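Local coordinates for protein 3,4-dihydroxy-2-butanone 4-phosphate synthase (Candida albicans, PDB 1TKS) that catalyses the conversion of D-ribulose 5-phosphate to formate and 3,4-dihydroxy-2-butanone 4-phosphate in riboflavin biosynthesis, at residues I182-G185 with G189-I192; L35-E40 with Q44-F49; T146-Q151 with I193-L198. All coordinates share one frame; numbering follows the deposited sequence.

Contact 1: I182-G185 with G189-I192; sequences IQFG and GIKI
Gly185 and Ile190 bring the two segments closest together, with their CA atoms 4.4 Å apart. The backbone N of Ile190 donates to Gly185 O over 2.8 Å, with an N-H...O angle of 155°. The donor lies in the carbonyl plane, on a lone pair of Gly185 O, at a C=O...N angle of 134°. Gly185 carries no side chain, and the carbonyl of the residue opposite moves in close: Ile190 O is 3.3 Å from Gly185 CA.

Helix 178-188 ends here. Gly189 leaves helical geometry with positive phi, and the 6→1 backbone bond from Ile190 N to Gly185 O, with Gly189 at the positive-phi position, closes the turn, the pattern of a Schellman motif. From this C-terminal cap the chain passes directly into strand 191-194, an outer strand of the four-stranded mixed sheet, and runs back past the helix it has just left.

Ile192, two residues into the returning chain, reaches back to the helix. Its CB points toward the helix, and CG1 lies beside the backbone N and anti to the carbonyl carbon (chi1 -52°), the branch from which CD1 extends to the helix. The tip, CD1, meets the backbone of Ile182 before its side chain, lying 3.6 Å from Ile182 CA and 3.9 Å from Ile182 N; Ile182 CG1 follows at 4.2 Å. Ile192 also packs on Ile22 of strand 21-24 and on Phe5.

At the other end of the contact, the side chains of Phe184 and Ile190 pass at a slant, and Ile190 CD1 comes 3.8 Å from Phe184 CE2. The ring of Phe184 is buried, packing edge-to-face with Tyr53 and meeting His188 at an inclined angle, while both Phe184 and Ile190 touch Ile22.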
ATOM      1  N   ILE B 182     -12.949  18.771  -0.240  1.00  9.43           N
ATOM      2  CA  ILE B 182     -13.569  19.804  -1.061  1.00 10.54           C
ATOM      3  C   ILE B 182     -12.452  20.594  -1.735  1.00 10.38           C
ATOM      4  O   ILE B 182     -12.510  20.888  -2.927  1.00 11.27           O
ATOM      5  CB  ILE B 182     -14.431  20.749  -0.189  1.00 10.62           C
ATOM      6  CG1 ILE B 182     -15.629  19.981   0.365  1.00 11.55           C
ATOM      7  CG2 ILE B 182     -14.875  21.959  -1.000  1.00 11.21           C
ATOM      8  CD1 ILE B 182     -16.500  20.783   1.310  1.00 10.91           C
ATOM      9  N   GLN B 183     -11.424  20.921  -0.958  1.00 11.57           N
ATOM     10  CA  GLN B 183     -10.276  21.657  -1.475  1.00 13.51           C
ATOM     11  C   GLN B 183      -9.566  20.848  -2.564  1.00 12.07           C
ATOM     12  O   GLN B 183      -9.201  21.385  -3.611  1.00 12.94           O
ATOM     13  CB  GLN B 183      -9.308  21.968  -0.328  1.00 16.35           C
ATOM     14  CG  GLN B 183      -7.836  21.975  -0.703  1.00 26.01           C
ATOM     15  CD  GLN B 183      -7.501  23.008  -1.749  1.00 29.75           C
ATOM     16  OE1 GLN B 183      -7.715  24.201  -1.549  1.00 33.87           O
ATOM     17  NE2 GLN B 183      -6.967  22.554  -2.878  1.00 33.65           N
ATOM     18  N   PHE B 184      -9.385  19.555  -2.306  1.00 10.75           N
ATOM     19  CA  PHE B 184      -8.717  18.660  -3.249  1.00 10.55           C
ATOM     20  C   PHE B 184      -9.531  18.551  -4.537  1.00 10.06           C
ATOM     21  O   PHE B 184      -8.982  18.567  -5.642  1.00 10.64           O
ATOM     22  CB  PHE B 184      -8.552  17.272  -2.619  1.00  9.40           C
ATOM     23  CG  PHE B 184      -7.677  16.343  -3.415  1.00  9.31           C
ATOM     24  CD1 PHE B 184      -6.293  16.353  -3.250  1.00  9.94           C
ATOM     25  CD2 PHE B 184      -8.236  15.476  -4.348  1.00  8.84           C
ATOM     26  CE1 PHE B 184      -5.477  15.514  -4.008  1.00  9.90           C
ATOM     27  CE2 PHE B 184      -7.434  14.634  -5.112  1.00  9.61           C
ATOM     28  CZ  PHE B 184      -6.051  14.654  -4.943  1.00  8.36           C
ATOM     29  N   GLY B 185     -10.848  18.445  -4.386  1.00 10.90           N
ATOM     30  CA  GLY B 185     -11.720  18.343  -5.541  1.00 12.48           C
ATOM     31  C   GLY B 185     -11.653  19.567  -6.434  1.00 12.12           C
ATOM     32  O   GLY B 185     -11.610  19.445  -7.657  1.00 12.70           O
ATOM     33  N   GLY B 189     -10.171  19.313  -9.968  1.00 11.77           N
ATOM     34  CA  GLY B 189     -11.355  19.161 -10.790  1.00 11.23           C
ATOM     35  C   GLY B 189     -11.988  17.790 -10.661  1.00 10.76           C
ATOM     36  O   GLY B 189     -12.349  17.159 -11.657  1.00 11.75           O
ATOM     37  N   ILE B 190     -12.119  17.325  -9.423  1.00 10.60           N
ATOM     38  CA  ILE B 190     -12.718  16.026  -9.149  1.00  9.82           C
ATOM     39  C   ILE B 190     -14.022  16.212  -8.383  1.00 10.08           C
ATOM     40  O   ILE B 190     -14.069  16.921  -7.377  1.00 10.96           O
ATOM     41  CB  ILE B 190     -11.762  15.137  -8.328  1.00 10.12           C
ATOM     42  CG1 ILE B 190     -10.476  14.901  -9.124  1.00  9.44           C
ATOM     43  CG2 ILE B 190     -12.434  13.803  -7.993  1.00 10.09           C
ATOM     44  CD1 ILE B 190      -9.400  14.134  -8.357  1.00 11.27           C
ATOM     45  N   LYS B 191     -15.078  15.576  -8.882  1.00  9.65           N
ATOM     46  CA  LYS B 191     -16.402  15.650  -8.276  1.00  9.32           C
ATOM     47  C   LYS B 191     -16.463  14.827  -6.995  1.00  8.68           C
ATOM     48  O   LYS B 191     -15.773  13.816  -6.859  1.00 10.11           O
ATOM     49  CB  LYS B 191     -17.453  15.152  -9.270  1.00 10.57           C
ATOM     50  CG  LYS B 191     -17.718  16.114 -10.428  1.00 10.53           C
ATOM     51  CD  LYS B 191     -18.423  15.402 -11.575  1.00 12.03           C
ATOM     52  CE  LYS B 191     -19.058  16.386 -12.547  1.00 12.86           C
ATOM     53  NZ  LYS B 191     -18.093  17.409 -13.040  1.00 13.52           N
ATOM     54  N   ILE B 192     -17.311  15.259  -6.067  1.00  9.51           N
ATOM     55  CA  ILE B 192     -17.454  14.591  -4.776  1.00  9.11           C
ATOM     56  C   ILE B 192     -18.883  14.109  -4.556  1.00  9.99           C
ATOM     57  O   ILE B 192     -19.836  14.820  -4.864  1.00 10.56           O
ATOM     58  CB  ILE B 192     -17.096  15.560  -3.624  1.00 10.41           C
ATOM     59  CG1 ILE B 192     -15.721  16.181  -3.878  1.00 11.00           C
ATOM     60  CG2 ILE B 192     -17.128  14.824  -2.285  1.00 11.63           C
ATOM     61  CD1 ILE B 192     -15.378  17.294  -2.918  1.00 13.45           C
TER

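Contact 2: L35-E40 with Q44-F49; sequences LIMAAE and QEKMAF
Lys46 and Met37 make the nearer of two apolar touches between helix 44-52 and strand 34-38. Gln44 and Glu45 open the helix, their carbonyls accepting the backbone N of Ala48 and Phe49. Lys46 then reaches toward the strand with its aliphatic chain, fully extended beyond CG, and Met37 lies across it at about a right angle. Met37 SD sits 4.1 Å from Lys46 CB and 4.0 Å from Lys46 CD, while Met37 CE comes to 3.8 Å from Lys46 CD. The bend of the methionine at chi3 (-78°) turns CE to Lys46 CD, beside the sulfur. The charged end passes beyond this touch, and Lys46 NZ donates to Gly18 O.

Strand and helix are consecutive elements, a beta-alpha unit whose helix lies over one face of the sheet; Leu35 and Met37, two apart on the strand, point to that face together. One turn after Lys46, Phe49 also points toward the strand, and Leu35 CD1 approaches its ring obliquely, 4.3 Å from Phe49 CE2. Tyr53 and His188 each pack edge-to-face with this ring.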
ATOM      1  N   LEU B  35     -10.575   8.124  -2.978  1.00  7.91           N
ATOM      2  CA  LEU B  35     -10.634   8.320  -4.420  1.00  8.30           C
ATOM      3  C   LEU B  35     -11.071   6.982  -5.006  1.00  8.40           C
ATOM      4  O   LEU B  35     -10.553   5.934  -4.619  1.00  9.10           O
ATOM      5  CB  LEU B  35      -9.258   8.695  -4.970  1.00  9.03           C
ATOM      6  CG  LEU B  35      -8.874  10.162  -4.801  1.00 10.50           C
ATOM      7  CD1 LEU B  35      -7.429  10.357  -5.213  1.00 10.59           C
ATOM      8  CD2 LEU B  35      -9.803  11.027  -5.648  1.00  9.09           C
ATOM      9  N   ILE B  36     -12.034   7.017  -5.924  1.00  8.32           N
ATOM     10  CA  ILE B  36     -12.532   5.801  -6.569  1.00  8.11           C
ATOM     11  C   ILE B  36     -12.751   6.031  -8.062  1.00  8.02           C
ATOM     12  O   ILE B  36     -13.244   7.083  -8.467  1.00  8.65           O
ATOM     13  CB  ILE B  36     -13.903   5.343  -6.002  1.00  9.48           C
ATOM     14  CG1 ILE B  36     -13.853   5.252  -4.474  1.00  9.56           C
ATOM     15  CG2 ILE B  36     -14.284   3.994  -6.610  1.00  9.56           C
ATOM     16  CD1 ILE B  36     -15.146   4.756  -3.843  1.00 12.12           C
ATOM     17  N   MET B  37     -12.374   5.051  -8.877  1.00 10.04           N
ATOM     18  CA  MET B  37     -12.599   5.134 -10.319  1.00  8.59           C
ATOM     19  C   MET B  37     -12.744   3.738 -10.895  1.00  8.60           C
ATOM     20  O   MET B  37     -12.452   2.750 -10.224  1.00  8.60           O
ATOM     21  CB  MET B  37     -11.469   5.899 -11.035  1.00  9.08           C
ATOM     22  CG  MET B  37     -10.125   5.175 -11.191  1.00  9.38           C
ATOM     23  SD  MET B  37      -9.069   5.985 -12.415  1.00  8.47           S
ATOM     24  CE  MET B  37      -9.785   5.431 -13.944  1.00 10.46           C
ATOM     25  N   ALA B  38     -13.208   3.667 -12.136  1.00  7.92           N
ATOM     26  CA  ALA B  38     -13.408   2.396 -12.819  1.00  7.01           C
ATOM     27  C   ALA B  38     -12.090   1.643 -12.974  1.00  6.97           C
ATOM     28  O   ALA B  38     -11.112   2.187 -13.478  1.00  9.02           O
ATOM     29  CB  ALA B  38     -14.034   2.638 -14.185  1.00  8.17           C
ATOM     30  N   ALA B  39     -12.074   0.386 -12.543  1.00  7.45           N
ATOM     31  CA  ALA B  39     -10.867  -0.427 -12.630  1.00  7.65           C
ATOM     32  C   ALA B  39     -10.364  -0.583 -14.062  1.00  8.78           C
ATOM     33  O   ALA B  39      -9.158  -0.507 -14.319  1.00  9.78           O
ATOM     34  CB  ALA B  39     -11.116  -1.806 -12.011  1.00  8.67           C
ATOM     35  N   GLU B  40     -11.285  -0.798 -14.996  1.00  8.66           N
ATOM     36  CA  GLU B  40     -10.916  -0.992 -16.394  1.00  8.41           C
ATOM     37  C   GLU B  40     -10.381   0.256 -17.078  1.00  8.46           C
ATOM     38  O   GLU B  40      -9.815   0.173 -18.166  1.00  8.58           O
ATOM     39  CB  GLU B  40     -12.116  -1.521 -17.184  1.00  9.47           C
ATOM     40  CG  GLU B  40     -13.315  -0.588 -17.191  1.00 10.04           C
ATOM     41  CD  GLU B  40     -14.571  -1.275 -17.687  1.00 10.56           C
ATOM     42  OE1 GLU B  40     -14.787  -1.331 -18.915  1.00 16.41           O
ATOM     43  OE2 GLU B  40     -15.333  -1.774 -16.838  1.00 12.02           O
ATOM     44  N   GLN B  44      -1.660   4.252 -16.261  1.00  9.61           N
ATOM     45  CA  GLN B  44      -0.427   4.391 -15.502  1.00  8.85           C
ATOM     46  C   GLN B  44      -0.426   5.754 -14.817  1.00  9.57           C
ATOM     47  O   GLN B  44      -0.149   5.854 -13.627  1.00  9.18           O
ATOM     48  CB  GLN B  44       0.783   4.285 -16.436  1.00 10.15           C
ATOM     49  CG  GLN B  44       2.129   4.235 -15.724  1.00 12.45           C
ATOM     50  CD  GLN B  44       2.690   5.603 -15.366  1.00 14.03           C
ATOM     51  OE1 GLN B  44       3.728   5.700 -14.712  1.00 16.27           O
ATOM     52  NE2 GLN B  44       2.017   6.662 -15.803  1.00 13.53           N
ATOM     53  N   GLU B  45      -0.746   6.799 -15.574  1.00 10.66           N
ATOM     54  CA  GLU B  45      -0.768   8.151 -15.029  1.00  9.41           C
ATOM     55  C   GLU B  45      -1.802   8.302 -13.921  1.00 10.32           C
ATOM     56  O   GLU B  45      -1.540   8.945 -12.904  1.00 10.43           O
ATOM     57  CB  GLU B  45      -1.068   9.184 -16.120  1.00 11.09           C
ATOM     58  CG  GLU B  45      -0.047   9.290 -17.246  1.00 13.70           C
ATOM     59  CD  GLU B  45      -0.066   8.102 -18.189  1.00 16.07           C
ATOM     60  OE1 GLU B  45      -1.083   7.377 -18.232  1.00 16.95           O
ATOM     61  OE2 GLU B  45       0.936   7.905 -18.905  1.00 20.16           O
ATOM     62  N   LYS B  46      -2.979   7.715 -14.109  1.00 10.05           N
ATOM     63  CA  LYS B  46      -4.033   7.823 -13.104  1.00  8.96           C
ATOM     64  C   LYS B  46      -3.690   7.058 -11.836  1.00  8.28           C
ATOM     65  O   LYS B  46      -4.070   7.467 -10.735  1.00  8.75           O
ATOM     66  CB  LYS B  46      -5.362   7.341 -13.685  1.00  9.01           C
ATOM     67  CG  LYS B  46      -5.955   8.330 -14.677  1.00 11.91           C
ATOM     68  CD  LYS B  46      -7.129   7.746 -15.438  1.00 14.46           C
ATOM     69  CE  LYS B  46      -7.795   8.819 -16.283  1.00 17.13           C
ATOM     70  NZ  LYS B  46      -8.934   8.292 -17.072  1.00 18.57           N
ATOM     71  N   MET B  47      -2.968   5.951 -11.993  1.00  8.86           N
ATOM     72  CA  MET B  47      -2.546   5.163 -10.838  1.00  8.07           C
ATOM     73  C   MET B  47      -1.458   5.944 -10.101  1.00  9.86           C
ATOM     74  O   MET B  47      -1.393   5.940  -8.872  1.00  8.75           O
ATOM     75  CB  MET B  47      -1.989   3.802 -11.270  1.00  8.67           C
ATOM     76  CG  MET B  47      -1.471   2.964 -10.099  1.00 10.23           C
ATOM     77  SD  MET B  47      -2.732   2.460  -8.892  1.00  8.22           S
ATOM     78  CE  MET B  47      -2.743   3.759  -7.738  1.00 19.65           C
ATOM     79  N   ALA B  48      -0.594   6.611 -10.860  1.00 10.23           N
ATOM     80  CA  ALA B  48       0.468   7.393 -10.248  1.00  9.82           C
ATOM     81  C   ALA B  48      -0.173   8.513  -9.430  1.00  8.50           C
ATOM     82  O   ALA B  48       0.309   8.863  -8.351  1.00  8.80           O
ATOM     83  CB  ALA B  48       1.390   7.977 -11.311  1.00  9.87           C
ATOM     84  N   PHE B  49      -1.265   9.069  -9.950  1.00  8.19           N
ATOM     85  CA  PHE B  49      -1.987  10.138  -9.273  1.00  7.34           C
ATOM     86  C   PHE B  49      -2.604   9.591  -7.994  1.00  7.77           C
ATOM     87  O   PHE B  49      -2.471  10.186  -6.920  1.00  8.23           O
ATOM     88  CB  PHE B  49      -3.087  10.688 -10.185  1.00  6.94           C
ATOM     89  CG  PHE B  49      -3.860  11.834  -9.590  1.00  9.08           C
ATOM     90  CD1 PHE B  49      -3.404  13.143  -9.717  1.00  9.58           C
ATOM     91  CD2 PHE B  49      -5.062  11.603  -8.924  1.00  8.40           C
ATOM     92  CE1 PHE B  49      -4.136  14.210  -9.190  1.00 10.48           C
ATOM     93  CE2 PHE B  49      -5.801  12.660  -8.394  1.00  9.58           C
ATOM     94  CZ  PHE B  49      -5.336  13.971  -8.532  1.00  9.93           C
TER

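Contact 3: T146-Q151 with I193-L198; sequences TEAAVQ and ININQL
The first turn of helix 195-203 packs against helix 145-155, the helix that begins at residues expected to bind substrate and metal, through Ala148 with Ile195 and Gln151 with Leu198. Ala148 points its methyl at the incoming helix, and Ile195 lays one branch against it: both Ile195 CG1 and Ile195 CD1 are 4.1 Å from Ala148 CB. In Ile195 the CG1 branch lies beside the backbone N, anti to the carbonyl carbon (chi1 -63°), which swings its end nearer to helix 145-155 than the direction of its CB alone would bring it.

One turn further along each helix, Leu198 CD2 approaches Gln151 CG at 4.4 Å. The touch on Gln151 is thus made by a methylene of its chain. Leu198 also packs on Leu152 and Leu155 of helix 145-155 and on Leu139.

Asn194 is the last residue of strand 191-194 and the N-cap of the helix that follows, so strand and helix join without an intervening loop. Its OD1 accepts the backbone N of Gln197 over 2.7 Å at an N-H...O angle of 149°. The N-H comes from above the carbonyl plane, 38° out of it. The backbone of the same residue closes the turn as well, Asn194 O accepting Leu198 N at 3.0 Å.

Ile195 also touches His145, which is expected to bind one of the magnesium ions, and Thr146 probably belongs to the ribulose 5-phosphate site. Within the same turn, the buried carboxylate of Glu147 is held by a salt bridge to Arg142, also expected to bind the substrate, and by the backbone N of Val135.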
ATOM      1  N   THR B 146     -16.220  -0.546  -0.642  1.00  9.63           N
ATOM      2  CA  THR B 146     -15.985  -1.635  -1.580  1.00 10.17           C
ATOM      3  C   THR B 146     -17.246  -1.790  -2.416  1.00  9.79           C
ATOM      4  O   THR B 146     -17.189  -1.817  -3.649  1.00  8.80           O
ATOM      5  CB  THR B 146     -15.701  -2.959  -0.847  1.00  9.86           C
ATOM      6  OG1 THR B 146     -14.476  -2.840  -0.119  1.00 11.33           O
ATOM      7  CG2 THR B 146     -15.581  -4.110  -1.838  1.00 10.89           C
ATOM      8  N   GLU B 147     -18.386  -1.886  -1.739  1.00  9.94           N
ATOM      9  CA  GLU B 147     -19.660  -2.012  -2.432  1.00  9.97           C
ATOM     10  C   GLU B 147     -19.922  -0.768  -3.275  1.00  9.66           C
ATOM     11  O   GLU B 147     -20.462  -0.864  -4.375  1.00  8.36           O
ATOM     12  CB  GLU B 147     -20.805  -2.196  -1.431  1.00  9.66           C
ATOM     13  CG  GLU B 147     -20.911  -3.585  -0.798  1.00 11.04           C
ATOM     14  CD  GLU B 147     -19.736  -3.912   0.117  1.00 10.74           C
ATOM     15  OE1 GLU B 147     -19.284  -3.004   0.850  1.00 10.91           O
ATOM     16  OE2 GLU B 147     -19.290  -5.076   0.121  1.00 10.19           O
ATOM     17  N   ALA B 148     -19.537   0.399  -2.765  1.00  8.90           N
ATOM     18  CA  ALA B 148     -19.755   1.633  -3.505  1.00  9.14           C
ATOM     19  C   ALA B 148     -19.022   1.622  -4.844  1.00  8.06           C
ATOM     20  O   ALA B 148     -19.589   2.003  -5.873  1.00  7.19           O
ATOM     21  CB  ALA B 148     -19.310   2.827  -2.677  1.00  8.88           C
ATOM     22  N   ALA B 149     -17.769   1.177  -4.836  1.00  8.65           N
ATOM     23  CA  ALA B 149     -16.975   1.121  -6.065  1.00  8.38           C
ATOM     24  C   ALA B 149     -17.628   0.221  -7.112  1.00  9.04           C
ATOM     25  O   ALA B 149     -17.780   0.615  -8.266  1.00  8.38           O
ATOM     26  CB  ALA B 149     -15.554   0.628  -5.758  1.00  9.85           C
ATOM     27  N   VAL B 150     -18.015  -0.989  -6.716  1.00  9.14           N
ATOM     28  CA  VAL B 150     -18.648  -1.900  -7.659  1.00  8.08           C
ATOM     29  C   VAL B 150     -20.017  -1.360  -8.089  1.00  8.57           C
ATOM     30  O   VAL B 150     -20.441  -1.564  -9.225  1.00  8.81           O
ATOM     31  CB  VAL B 150     -18.788  -3.316  -7.048  1.00  7.03           C
ATOM     32  CG1 VAL B 150     -19.473  -4.260  -8.036  1.00  6.54           C
ATOM     33  CG2 VAL B 150     -17.406  -3.850  -6.681  1.00  9.82           C
ATOM     34  N   GLN B 151     -20.696  -0.655  -7.190  1.00  7.39           N
ATOM     35  CA  GLN B 151     -22.002  -0.079  -7.503  1.00  7.89           C
ATOM     36  C   GLN B 151     -21.851   1.018  -8.559  1.00  6.98           C
ATOM     37  O   GLN B 151     -22.651   1.103  -9.492  1.00  8.41           O
ATOM     38  CB  GLN B 151     -22.636   0.519  -6.246  1.00  6.94           C
ATOM     39  CG  GLN B 151     -24.109   0.890  -6.397  1.00 10.33           C
ATOM     40  CD  GLN B 151     -25.031  -0.250  -6.024  1.00 11.36           C
ATOM     41  OE1 GLN B 151     -25.641  -0.893  -6.882  1.00 15.46           O
ATOM     42  NE2 GLN B 151     -25.134  -0.512  -4.730  1.00  8.20           N
ATOM     43  N   ILE B 193     -19.026  12.895  -4.036  1.00  9.16           N
ATOM     44  CA  ILE B 193     -20.344  12.332  -3.744  1.00  8.62           C
ATOM     45  C   ILE B 193     -20.260  11.604  -2.407  1.00  8.69           C
ATOM     46  O   ILE B 193     -19.178  11.474  -1.834  1.00  8.61           O
ATOM     47  CB  ILE B 193     -20.793  11.285  -4.807  1.00  8.16           C
ATOM     48  CG1 ILE B 193     -19.767  10.150  -4.900  1.00  8.73           C
ATOM     49  CG2 ILE B 193     -20.970  11.946  -6.167  1.00  7.51           C
ATOM     50  CD1 ILE B 193     -20.284   8.912  -5.612  1.00 11.68           C
ATOM     51  N   ASN B 194     -21.395  11.149  -1.894  1.00  8.19           N
ATOM     52  CA  ASN B 194     -21.379  10.379  -0.662  1.00  8.70           C
ATOM     53  C   ASN B 194     -22.283   9.163  -0.836  1.00  9.66           C
ATOM     54  O   ASN B 194     -23.188   9.167  -1.675  1.00  8.75           O
ATOM     55  CB  ASN B 194     -21.747  11.245   0.565  1.00 10.19           C
ATOM     56  CG  ASN B 194     -23.173  11.760   0.543  1.00  9.85           C
ATOM     57  OD1 ASN B 194     -24.117  11.021   0.820  1.00 10.89           O
ATOM     58  ND2 ASN B 194     -23.335  13.042   0.226  1.00  9.38           N
ATOM     59  N   ILE B 195     -22.006   8.110  -0.074  1.00  9.70           N
ATOM     60  CA  ILE B 195     -22.760   6.866  -0.181  1.00 11.09           C
ATOM     61  C   ILE B 195     -24.234   6.999   0.145  1.00 12.25           C
ATOM     62  O   ILE B 195     -25.068   6.377  -0.503  1.00 11.38           O
ATOM     63  CB  ILE B 195     -22.133   5.772   0.700  1.00 10.77           C
ATOM     64  CG1 ILE B 195     -20.721   5.469   0.191  1.00 11.60           C
ATOM     65  CG2 ILE B 195     -23.000   4.516   0.681  1.00 11.58           C
ATOM     66  CD1 ILE B 195     -19.937   4.499   1.054  1.00 10.97           C
ATOM     67  N   ASN B 196     -24.556   7.799   1.155  1.00 13.20           N
ATOM     68  CA  ASN B 196     -25.948   8.004   1.522  1.00 13.91           C
ATOM     69  C   ASN B 196     -26.680   8.552   0.307  1.00 14.18           C
ATOM     70  O   ASN B 196     -27.790   8.133  -0.024  1.00 12.65           O
ATOM     71  CB  ASN B 196     -26.047   9.000   2.674  1.00 18.56           C
ATOM     72  CG  ASN B 196     -26.454   8.346   3.968  1.00 23.68           C
ATOM     73  OD1 ASN B 196     -25.714   7.541   4.533  1.00 27.06           O
ATOM     74  ND2 ASN B 196     -27.646   8.679   4.444  1.00 27.75           N
ATOM     75  N   GLN B 197     -26.033   9.502  -0.353  1.00 13.60           N
ATOM     76  CA  GLN B 197     -26.571  10.144  -1.540  1.00 14.53           C
ATOM     77  C   GLN B 197     -26.785   9.108  -2.643  1.00 13.28           C
ATOM     78  O   GLN B 197     -27.785   9.142  -3.360  1.00 15.36           O
ATOM     79  CB  GLN B 197     -25.586  11.220  -2.002  1.00 14.56           C
ATOM     80  CG  GLN B 197     -26.076  12.102  -3.119  1.00 12.62           C
ATOM     81  CD  GLN B 197     -24.946  12.868  -3.784  1.00 11.58           C
ATOM     82  OE1 GLN B 197     -25.185  13.762  -4.595  1.00 13.38           O
ATOM     83  NE2 GLN B 197     -23.707  12.512  -3.453  1.00  8.21           N
ATOM     84  N   LEU B 198     -25.843   8.176  -2.764  1.00 11.93           N
ATOM     85  CA  LEU B 198     -25.917   7.133  -3.781  1.00 11.92           C
ATOM     86  C   LEU B 198     -27.000   6.098  -3.465  1.00 12.33           C
ATOM     87  O   LEU B 198     -27.702   5.631  -4.363  1.00 11.78           O
ATOM     88  CB  LEU B 198     -24.551   6.455  -3.916  1.00 13.69           C
ATOM     89  CG  LEU B 198     -24.375   5.464  -5.067  1.00 16.21           C
ATOM     90  CD1 LEU B 198     -24.741   6.137  -6.385  1.00 15.86           C
ATOM     91  CD2 LEU B 198     -22.933   4.969  -5.097  1.00 16.08           C
TER

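Contact 3 is wholly buried, whereas contacts 1 and 2 each combine buried residues with more open ones. Contacts 1 and 3 share strand 191-194; the chain enters it from a helix C-cap in contact 1 and leaves it through an N-cap in contact 3. Contact 1 alone has a hydrogen bond between its segments; the other two meet through apolar groups. Contacts 1 and 2 merge into one apolar cluster, with Phe184 CZ 3.7 Å from Phe49 CZ and Ile190 CD1 3.9 Å from Phe49 CE2. Contact 2 meets contact 3 through Ile36, whose CG2 lies 3.7 Å from Ala149 CB. Strand 34-38 thus adjoins both other contacts, but contact 3 lies nearest the expected metal-binding histidine.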